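Local coordinates for TATA-box-binding protein (Methanococcus jannaschii, PDB 2Z8U) that probably binds the TATA box of archaeal promoters as a general transcription initiation factor, at residues 14-19 and 110-115; 31-36 and 94-99; 35-40 and 48-53; 105-110 and 164-169. All blocks are in the same frame, centred on the assembly; numbering follows the deposited sequence.

Interaction 1 of 4, residues 14-19 and 110-115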
# COMPACT_ATOMS: atom_id res chain seq x y z
N LYS B 14 -21.78 26.54 -18.71
CA LYS B 14 -22.95 25.94 -19.35
C LYS B 14 -23.10 24.52 -18.84
O LYS B 14 -22.14 23.75 -18.90
CB LYS B 14 -22.78 25.93 -20.88
CG LYS B 14 -23.85 25.12 -21.61
CD LYS B 14 -23.84 25.40 -23.12
CE LYS B 14 -25.03 24.72 -23.82
NZ LYS B 14 -26.30 24.74 -23.01
N ILE B 15 -24.29 24.17 -18.34
CA ILE B 15 -24.55 22.81 -17.88
C ILE B 15 -24.94 22.01 -19.13
O ILE B 15 -25.80 22.45 -19.92
CB ILE B 15 -25.66 22.76 -16.82
CG1 ILE B 15 -25.30 23.68 -15.63
CG2 ILE B 15 -25.99 21.31 -16.41
CD1 ILE B 15 -24.03 23.29 -14.91
N VAL B 16 -24.26 20.90 -19.34
CA VAL B 16 -24.47 20.13 -20.55
C VAL B 16 -25.28 18.89 -20.24
O VAL B 16 -26.14 18.49 -21.02
CB VAL B 16 -23.14 19.81 -21.28
CG1 VAL B 16 -23.35 18.76 -22.36
CG2 VAL B 16 -22.57 21.09 -21.93
N ASN B 17 -25.05 18.31 -19.08
CA ASN B 17 -25.89 17.22 -18.64
C ASN B 17 -26.01 17.14 -17.13
O ASN B 17 -25.23 17.73 -16.40
CB ASN B 17 -25.47 15.87 -19.30
CG ASN B 17 -24.42 15.07 -18.50
OD1 ASN B 17 -23.44 14.60 -19.07
ND2 ASN B 17 -24.67 14.84 -17.22
N VAL B 18 -27.02 16.42 -16.65
CA VAL B 18 -27.13 16.16 -15.22
C VAL B 18 -27.39 14.67 -15.01
O VAL B 18 -27.87 14.01 -15.92
CB VAL B 18 -28.26 16.99 -14.56
CG1 VAL B 18 -28.06 18.48 -14.76
CG2 VAL B 18 -29.66 16.56 -15.07
N VAL B 19 -26.99 14.15 -13.84
CA VAL B 19 -27.39 12.81 -13.41
C VAL B 19 -28.25 13.07 -12.16
O VAL B 19 -27.84 13.81 -11.29
CB VAL B 19 -26.17 11.91 -13.09
CG1 VAL B 19 -26.59 10.54 -12.49
CG2 VAL B 19 -25.29 11.72 -14.35
N VAL B 110 -22.24 17.70 -15.77
CA VAL B 110 -21.11 18.07 -16.62
C VAL B 110 -21.36 19.54 -16.95
O VAL B 110 -22.45 19.90 -17.41
CB VAL B 110 -21.05 17.24 -17.93
CG1 VAL B 110 -20.05 17.83 -18.92
CG2 VAL B 110 -20.70 15.77 -17.65
N ALA B 111 -20.37 20.39 -16.65
CA ALA B 111 -20.40 21.79 -17.02
C ALA B 111 -19.21 22.03 -17.94
O ALA B 111 -18.14 21.40 -17.79
CB ALA B 111 -20.29 22.67 -15.81
N THR B 112 -19.39 22.95 -18.89
CA THR B 112 -18.31 23.36 -19.77
C THR B 112 -18.15 24.88 -19.74
O THR B 112 -19.10 25.64 -19.42
CB THR B 112 -18.54 22.90 -21.24
OG1 THR B 112 -19.75 23.47 -21.75
CG2 THR B 112 -18.62 21.35 -21.32
N ALA B 113 -16.92 25.31 -20.03
CA ALA B 113 -16.61 26.72 -20.14
C ALA B 113 -15.42 26.87 -21.09
O ALA B 113 -14.79 25.90 -21.49
CB ALA B 113 -16.32 27.31 -18.78
N ASP B 114 -15.13 28.10 -21.48
CA ASP B 114 -14.00 28.33 -22.35
C ASP B 114 -13.10 29.33 -21.67
O ASP B 114 -13.57 30.37 -21.19
CB ASP B 114 -14.46 28.79 -23.74
CG ASP B 114 -14.87 27.63 -24.63
OD1 ASP B 114 -14.00 26.96 -25.20
OD2 ASP B 114 -16.07 27.36 -24.76
N LEU B 115 -11.82 28.99 -21.57
CA LEU B 115 -10.86 29.83 -20.85
C LEU B 115 -10.65 31.19 -21.53
O LEU B 115 -10.33 32.17 -20.86
CB LEU B 115 -9.51 29.14 -20.71
CG LEU B 115 -9.37 27.93 -19.76
CD1 LEU B 115 -7.93 27.43 -19.82
CD2 LEU B 115 -9.77 28.28 -18.32
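Backbone hydrogen bonds do most of the work between strands 14-19 and 110-114, which run antiparallel. Lys14 and Thr112 form a hydrogen-bonded pair: Lys14 N reaches Thr112 O at 2.9 Å, nearly along the C=O axis, and Thr112 N answers in the plane of the Lys14 carbonyl. Ile15 and Ala111 follow as a non-hydrogen-bonded pair, beside which Ala111 CA makes a CA-H...O contact of 3.2 Å to Lys14 O. Val110 O then takes two N-H groups, an almost straight bond from Val16 N (2.8 Å, 176°) and a weak one from Asn17 N. Val110 N returns to Asn17 O at 3.1 Å, from above that carbonyl's plane.

Side-chain contacts divide between the faces. Ile15 CD1 lies 3.9 Å from Ala111 CB, whose small size suits a place against Ile13 and Leu165; Ile15 also touches Glu168 of helix 168-183. On the other side Val16 crosses Thr112 obliquely, CG2 being 3.7 Å from OG1, and Asn17 CG packs 3.9 Å from Val110 CG2. An alanine at Asn17 would remove the amide and would probably thin the packing against Val110 and Glu134 of the second subunit.

With Val16 and Asn17 both facing Val110, this is a classic beta bulge, set where the two repeats of the TBP saddle join; the Asn17 face, turned from the helices, is consistent with the concave, DNA-binding surface of the family.

Interaction 2 of 4, residues 31-36 and 94-99; sequences EEVAMI and AGIDVI
Residues 31-36 belong to a short helix, whereas 94-99 leave the end of helix 77-94 as an irregular chain, and the backbones stay well apart, with 7.5 Å between the CA atoms of Ile36 and Ala94. Gly95 makes the exit: its positive phi of 91° belongs to a Schellman motif, in which a CB would jam against the carbonyl O of Ala94, so glycine fits. The turn brings Ile96 round to face the short helix.

Ile96 carries the contact. Its CD1 meets Ile36 CD1 tip to tip at 3.8 Å. The same methyl sits 4.0 Å from Glu32 CB and, rather more loosely, 4.3 Å from Val33 CG2, so that three residues on one side of the helix surround the end of one side chain. The Glu32 side chain runs alongside Ile96, pointing the other way, with OE1 3.9 Å from CG1; its extended chain carries the carboxylate beyond the methyl cluster. Behind the contact, Leu91 of helix 77-94 also touches Val33 and Ile36.

No hydrogen bond links the two segments. Their cohesion therefore rests on dispersion and on burying Ile96, with branched aliphatic groups supplying shape and the Glu32 carboxylate on the exposed side.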
# COMPACT_ATOMS: atom_id res chain seq x y z
N GLU B 31 -40.91 -6.88 -13.21
CA GLU B 31 -41.49 -7.67 -14.30
C GLU B 31 -42.70 -6.95 -14.96
O GLU B 31 -42.82 -6.90 -16.18
CB GLU B 31 -41.86 -9.09 -13.86
CG GLU B 31 -42.56 -9.90 -14.97
CD GLU B 31 -42.82 -11.35 -14.61
OE1 GLU B 31 -42.65 -11.72 -13.42
OE2 GLU B 31 -43.19 -12.13 -15.54
N GLU B 32 -43.59 -6.40 -14.14
CA GLU B 32 -44.73 -5.64 -14.65
C GLU B 32 -44.31 -4.30 -15.26
O GLU B 32 -44.91 -3.87 -16.23
CB GLU B 32 -45.77 -5.42 -13.55
CG GLU B 32 -46.59 -6.68 -13.26
CD GLU B 32 -47.81 -6.42 -12.41
OE1 GLU B 32 -47.99 -5.27 -11.95
OE2 GLU B 32 -48.60 -7.37 -12.20
N VAL B 33 -43.29 -3.65 -14.70
CA VAL B 33 -42.73 -2.42 -15.32
C VAL B 33 -42.23 -2.75 -16.73
O VAL B 33 -42.52 -2.04 -17.70
CB VAL B 33 -41.61 -1.80 -14.43
CG1 VAL B 33 -40.95 -0.60 -15.09
CG2 VAL B 33 -42.16 -1.39 -13.06
N ALA B 34 -41.51 -3.86 -16.86
CA ALA B 34 -41.03 -4.27 -18.18
C ALA B 34 -42.16 -4.59 -19.17
O ALA B 34 -42.01 -4.42 -20.38
CB ALA B 34 -40.07 -5.44 -18.06
N MET B 35 -43.31 -5.05 -18.65
CA MET B 35 -44.48 -5.29 -19.51
C MET B 35 -45.06 -4.01 -20.12
O MET B 35 -45.73 -4.07 -21.14
CB MET B 35 -45.59 -5.99 -18.74
CG MET B 35 -45.27 -7.41 -18.39
SD MET B 35 -46.63 -8.09 -17.45
CE MET B 35 -46.11 -9.76 -17.25
N ILE B 36 -44.82 -2.87 -19.50
CA ILE B 36 -45.47 -1.68 -20.04
C ILE B 36 -44.53 -0.62 -20.59
O ILE B 36 -44.90 0.09 -21.52
CB ILE B 36 -46.47 -1.06 -19.05
CG1 ILE B 36 -45.78 -0.71 -17.74
CG2 ILE B 36 -47.71 -1.99 -18.88
CD1 ILE B 36 -46.64 -0.02 -16.72
N ALA B 94 -50.89 1.88 -15.24
CA ALA B 94 -50.82 0.42 -15.23
C ALA B 94 -51.28 -0.23 -13.93
O ALA B 94 -51.48 -1.43 -13.89
CB ALA B 94 -49.41 -0.06 -15.57
N GLY B 95 -51.51 0.57 -12.89
CA GLY B 95 -51.95 0.04 -11.61
C GLY B 95 -50.77 -0.29 -10.70
O GLY B 95 -50.94 -0.98 -9.69
N ILE B 96 -49.59 0.18 -11.06
CA ILE B 96 -48.40 -0.03 -10.23
C ILE B 96 -48.29 1.09 -9.23
O ILE B 96 -48.38 2.27 -9.58
CB ILE B 96 -47.09 -0.16 -11.08
CG1 ILE B 96 -47.11 -1.48 -11.86
CG2 ILE B 96 -45.87 -0.16 -10.16
CD1 ILE B 96 -46.44 -1.44 -13.24
N ASP B 97 -48.12 0.71 -7.97
CA ASP B 97 -48.11 1.67 -6.90
C ASP B 97 -46.84 2.53 -6.93
O ASP B 97 -45.75 2.02 -6.70
CB ASP B 97 -48.20 0.96 -5.56
CG ASP B 97 -48.43 1.92 -4.43
OD1 ASP B 97 -49.04 2.98 -4.68
OD2 ASP B 97 -47.99 1.63 -3.30
N VAL B 98 -47.01 3.83 -7.19
CA VAL B 98 -45.89 4.79 -7.29
C VAL B 98 -46.17 6.10 -6.57
O VAL B 98 -47.31 6.46 -6.33
CB VAL B 98 -45.44 5.07 -8.77
CG1 VAL B 98 -44.78 3.85 -9.39
CG2 VAL B 98 -46.60 5.52 -9.62
N ILE B 99 -45.09 6.80 -6.18
CA ILE B 99 -45.17 8.12 -5.58
C ILE B 99 -45.30 9.07 -6.78
O ILE B 99 -44.47 9.01 -7.68
CB ILE B 99 -43.85 8.44 -4.78
CG1 ILE B 99 -43.71 7.49 -3.58
CG2 ILE B 99 -43.76 9.92 -4.34
CD1 ILE B 99 -42.35 7.60 -2.84

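Interaction 3 of 4, residues 35-40 and 48-53; sequences MILENA and PGLVCR
Asn39 O is the best-held polar atom across residues 35-40 and 48-53, and within this pair of segments a single bond grips it: a weak one from Arg53 N, 3.4 Å long though fairly straight at 165°. Nearby, Ala40 CA offers its hydrogen to Val51 O in a CA-H...O contact of 3.2 Å. These two contacts flank Ala40 and Cys52, an antiparallel non-hydrogen-bonded pair in which the chains run close together. Asn39 itself has positive phi (75°), a left-handed conformation that asparagine tolerates better than most residues, and this turn leads the chain from Leu37 and Glu38 into the short strand 40-41.

Leucines and cysteine fill the apolar side. Leu37 points CD1 at Cys52, 4.0 Å from CB, and the same methyl is 4.2 Å from Leu50 CD2. Leu50 CD2 also meets Ala40 CB, again at 4.2 Å; a bare methyl suits a place so near the neighbouring strand. Cys52 holds SG anti to its backbone N (chi1 -180°), which sets the sulfur 3.7 Å from Glu38 O. Val51 and Arg53 belong to the other side, where Val51 CG1 lies 3.8 Å above the guanidinium plane, over its centre. The guanidinium is drawn two ways, NH2 in a salt bridge to Glu41 and NH1 in one to Asp123 of the second subunit.

Within this chain the contact thus lies at the sheet's edge, in the first repeat: strand 50-54 stands between the short strand 40-41 and strand 59-63, while Leu37 packs on Glu90 and Leu91 of helix 77-94.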
# COMPACT_ATOMS: atom_id res chain seq x y z
N MET B 35 -43.31 -5.05 -18.65
CA MET B 35 -44.48 -5.29 -19.51
C MET B 35 -45.06 -4.01 -20.12
O MET B 35 -45.73 -4.07 -21.14
CB MET B 35 -45.59 -5.99 -18.74
CG MET B 35 -45.27 -7.41 -18.39
SD MET B 35 -46.63 -8.09 -17.45
CE MET B 35 -46.11 -9.76 -17.25
N ILE B 36 -44.82 -2.87 -19.50
CA ILE B 36 -45.47 -1.68 -20.04
C ILE B 36 -44.53 -0.62 -20.59
O ILE B 36 -44.90 0.09 -21.52
CB ILE B 36 -46.47 -1.06 -19.05
CG1 ILE B 36 -45.78 -0.71 -17.74
CG2 ILE B 36 -47.71 -1.99 -18.88
CD1 ILE B 36 -46.64 -0.02 -16.72
N LEU B 37 -43.33 -0.51 -20.04
CA LEU B 37 -42.37 0.43 -20.62
C LEU B 37 -41.81 -0.10 -21.93
O LEU B 37 -41.27 -1.20 -21.98
CB LEU B 37 -41.22 0.75 -19.67
CG LEU B 37 -41.59 1.38 -18.33
CD1 LEU B 37 -40.31 1.77 -17.61
CD2 LEU B 37 -42.51 2.59 -18.52
N GLU B 38 -41.93 0.71 -22.98
CA GLU B 38 -41.24 0.42 -24.24
C GLU B 38 -39.75 0.72 -24.05
O GLU B 38 -39.39 1.62 -23.30
CB GLU B 38 -41.83 1.25 -25.38
CG GLU B 38 -43.26 0.84 -25.79
CD GLU B 38 -43.33 -0.47 -26.57
OE1 GLU B 38 -42.48 -0.68 -27.47
OE2 GLU B 38 -44.25 -1.28 -26.28
N ASN B 39 -38.89 -0.06 -24.71
CA ASN B 39 -37.44 0.15 -24.65
C ASN B 39 -36.83 -0.30 -23.32
O ASN B 39 -35.78 0.22 -22.92
CB ASN B 39 -37.09 1.63 -24.88
CG ASN B 39 -37.55 2.15 -26.23
OD1 ASN B 39 -37.82 3.35 -26.37
ND2 ASN B 39 -37.64 1.27 -27.22
N ALA B 40 -37.49 -1.24 -22.63
CA ALA B 40 -37.06 -1.67 -21.30
C ALA B 40 -36.20 -2.91 -21.40
O ALA B 40 -36.56 -3.87 -22.10
CB ALA B 40 -38.26 -1.95 -20.38
N PRO B 48 -29.97 -6.76 -11.15
CA PRO B 48 -31.25 -6.61 -10.45
C PRO B 48 -32.11 -5.43 -10.93
O PRO B 48 -33.31 -5.43 -10.66
CB PRO B 48 -30.82 -6.38 -8.99
CG PRO B 48 -29.32 -6.70 -8.94
CD PRO B 48 -28.86 -6.29 -10.30
N GLY B 49 -31.52 -4.46 -11.63
CA GLY B 49 -32.24 -3.23 -12.03
C GLY B 49 -32.83 -3.29 -13.43
O GLY B 49 -32.42 -4.11 -14.27
N LEU B 50 -33.82 -2.43 -13.68
CA LEU B 50 -34.44 -2.35 -15.00
C LEU B 50 -33.98 -1.08 -15.69
O LEU B 50 -33.98 -0.01 -15.08
CB LEU B 50 -35.98 -2.37 -14.90
CG LEU B 50 -36.79 -2.19 -16.18
CD1 LEU B 50 -38.09 -2.96 -16.07
CD2 LEU B 50 -37.05 -0.72 -16.53
N VAL B 51 -33.65 -1.20 -16.98
CA VAL B 51 -33.18 -0.05 -17.77
C VAL B 51 -34.22 0.36 -18.80
O VAL B 51 -34.71 -0.48 -19.55
CB VAL B 51 -31.83 -0.35 -18.49
CG1 VAL B 51 -31.36 0.85 -19.32
CG2 VAL B 51 -30.76 -0.75 -17.48
N CYS B 52 -34.57 1.65 -18.81
CA CYS B 52 -35.48 2.21 -19.81
C CYS B 52 -34.78 3.37 -20.53
O CYS B 52 -34.36 4.33 -19.90
CB CYS B 52 -36.78 2.70 -19.19
SG CYS B 52 -37.93 3.41 -20.46
N ARG B 53 -34.67 3.26 -21.85
CA ARG B 53 -33.99 4.27 -22.65
C ARG B 53 -34.98 5.03 -23.50
O ARG B 53 -35.54 4.49 -24.45
CB ARG B 53 -32.90 3.64 -23.51
CG ARG B 53 -31.56 3.53 -22.81
CD ARG B 53 -30.52 2.90 -23.71
NE ARG B 53 -30.26 1.52 -23.32
CZ ARG B 53 -29.22 1.14 -22.58
NH1 ARG B 53 -28.35 2.05 -22.15
NH2 ARG B 53 -29.06 -0.15 -22.27

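Interaction 4 of 4, residues 105-110 and 164-169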
# COMPACT_ATOMS: atom_id res chain seq x y z
N LYS B 105 -33.15 14.64 -7.06
CA LYS B 105 -31.86 15.09 -6.49
C LYS B 105 -30.74 15.05 -7.53
O LYS B 105 -30.56 14.03 -8.21
CB LYS B 105 -31.49 14.20 -5.28
CG LYS B 105 -30.10 14.50 -4.68
CD LYS B 105 -30.07 14.03 -3.24
CE LYS B 105 -29.00 12.99 -3.02
NZ LYS B 105 -29.24 12.23 -1.75
N ILE B 106 -29.97 16.13 -7.65
CA ILE B 106 -28.83 16.11 -8.55
C ILE B 106 -27.70 15.28 -7.94
O ILE B 106 -27.30 15.52 -6.82
CB ILE B 106 -28.33 17.55 -8.93
CG1 ILE B 106 -29.34 18.22 -9.88
CG2 ILE B 106 -26.96 17.50 -9.62
CD1 ILE B 106 -29.16 19.77 -9.96
N GLN B 107 -27.23 14.28 -8.68
CA GLN B 107 -26.10 13.48 -8.25
C GLN B 107 -24.80 13.89 -8.92
O GLN B 107 -23.73 13.75 -8.33
CB GLN B 107 -26.32 12.00 -8.53
CG GLN B 107 -27.42 11.38 -7.71
CD GLN B 107 -27.07 11.30 -6.23
OE1 GLN B 107 -25.90 11.38 -5.85
NE2 GLN B 107 -28.09 11.15 -5.39
N ASN B 108 -24.89 14.29 -10.17
CA ASN B 108 -23.71 14.71 -10.95
C ASN B 108 -24.13 15.70 -12.03
O ASN B 108 -25.29 15.77 -12.40
CB ASN B 108 -23.04 13.48 -11.61
CG ASN B 108 -21.52 13.57 -11.67
OD1 ASN B 108 -20.96 14.65 -11.87
ND2 ASN B 108 -20.84 12.42 -11.53
N MET B 109 -23.17 16.47 -12.53
CA MET B 109 -23.40 17.36 -13.68
C MET B 109 -22.11 17.49 -14.47
O MET B 109 -21.02 17.42 -13.89
CB MET B 109 -23.80 18.78 -13.26
CG MET B 109 -24.80 18.89 -12.14
SD MET B 109 -25.07 20.57 -11.51
CE MET B 109 -26.30 21.14 -12.66
N VAL B 110 -22.24 17.70 -15.77
CA VAL B 110 -21.11 18.07 -16.62
C VAL B 110 -21.36 19.54 -16.95
O VAL B 110 -22.45 19.90 -17.41
CB VAL B 110 -21.05 17.24 -17.93
CG1 VAL B 110 -20.05 17.83 -18.92
CG2 VAL B 110 -20.70 15.77 -17.65
N GLY B 164 -18.48 15.89 -11.63
CA GLY B 164 -18.59 15.62 -10.21
C GLY B 164 -19.38 16.67 -9.45
O GLY B 164 -19.49 16.62 -8.23
N LEU B 165 -19.97 17.59 -10.20
CA LEU B 165 -20.75 18.70 -9.65
C LEU B 165 -22.09 18.33 -9.04
O LEU B 165 -22.81 17.51 -9.59
CB LEU B 165 -21.04 19.70 -10.75
CG LEU B 165 -19.85 20.54 -11.18
CD1 LEU B 165 -20.08 21.08 -12.58
CD2 LEU B 165 -19.64 21.64 -10.17
N LYS B 166 -22.43 18.97 -7.92
CA LYS B 166 -23.73 18.80 -7.26
C LYS B 166 -24.66 19.99 -7.49
O LYS B 166 -25.85 19.92 -7.18
CB LYS B 166 -23.54 18.56 -5.77
CG LYS B 166 -22.58 17.42 -5.46
CD LYS B 166 -23.30 16.09 -5.54
CE LYS B 166 -22.33 14.92 -5.40
NZ LYS B 166 -23.05 13.63 -5.50
N SER B 167 -24.11 21.08 -8.03
CA SER B 167 -24.91 22.27 -8.26
C SER B 167 -24.29 23.23 -9.24
O SER B 167 -23.06 23.29 -9.42
CB SER B 167 -25.22 23.01 -6.95
OG SER B 167 -24.10 23.80 -6.55
N GLU B 168 -25.17 23.99 -9.87
CA GLU B 168 -24.78 25.07 -10.77
C GLU B 168 -23.92 26.13 -10.04
O GLU B 168 -22.94 26.62 -10.58
CB GLU B 168 -26.05 25.66 -11.38
CG GLU B 168 -25.86 26.27 -12.75
CD GLU B 168 -25.62 27.76 -12.69
OE1 GLU B 168 -25.96 28.37 -11.65
OE2 GLU B 168 -25.10 28.32 -13.68
N GLU B 169 -24.28 26.45 -8.80
CA GLU B 169 -23.47 27.36 -7.96
C GLU B 169 -22.05 26.84 -7.71
O GLU B 169 -21.08 27.60 -7.78
CB GLU B 169 -24.15 27.67 -6.63
CG GLU B 169 -24.93 26.52 -6.00
CD GLU B 169 -26.40 26.46 -6.45
OE1 GLU B 169 -27.28 26.46 -5.56
OE2 GLU B 169 -26.67 26.39 -7.67
O HOH W 1 -20.94 13.90 -8.36
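Strand 105-110 runs beside the turn 164-167 that leads from strand 159-163 into helix 168-183, with Met109 and Leu165 closest at 5.0 Å between CA atoms. The strand carries a classic beta bulge, Gln107 and Asn108 both facing Val19 of strand 14-23, at the join of the two repeats of the TBP saddle.

Asn108 ties the bulge to the turn. Its OD1 accepts two weak bonds, one from Gly164 N at 2.8 Å, bent to 129°, the other from Met109 N in its own strand. Gly164 has positive phi (86°), where a CB would collide with the preceding carbonyl, and this suits glycine. A leucine at Asn108 would remove the acceptor of both N-H groups and would probably loosen the hold of the strand on the turn in this buried setting.

Met109 and Leu165 cross at about a right angle, CB to CB 3.8 Å. Met109 carries SD to 3.6 Å from Ser167 C, at the start of the helix, and the bend at chi3 (86°) sets CE near Glu168 N; a long, unbranched thioether can reach this far past Leu165. Ser167 is the N-cap, its OG bonded to Asp170 N. Ile106 CG2 rests 3.6 Å from Lys166 O, while Gln107 sends NE2 to Ser21 OG.

Lys166 points away at CB but, bent at chi2, folds back to the strand so that NZ meets Gln107 O at 2.9 Å, in the carbonyl plane and on a lone pair. A water donates to that same Gln107 O at 2.8 Å and, weakly, to Gly164 O.

All four contacts are only partly buried, but interactions 1 and 4 lie nearest the chain's centre, their own centres about 10 Å apart, and share Val110 on strand 105-114. Each has a beta bulge where that strand pairs with 14-23, and Ala111 packs on Leu165 to bridge them. Interactions 2 and 3 lie farther out in the first repeat's half and share Met35 and Ile36 of the helix 30-36 region. Chemistry follows position: mostly strong backbone bonds in 1, side-chain-to-backbone and water bonds in 4, one weak bond plus apolar packing in 3, and mainly apolar packing without hydrogen bonds in 2. Interactions 1, 3 and 4 touch the second subunit; interaction 2 touches no other chain of the assembly.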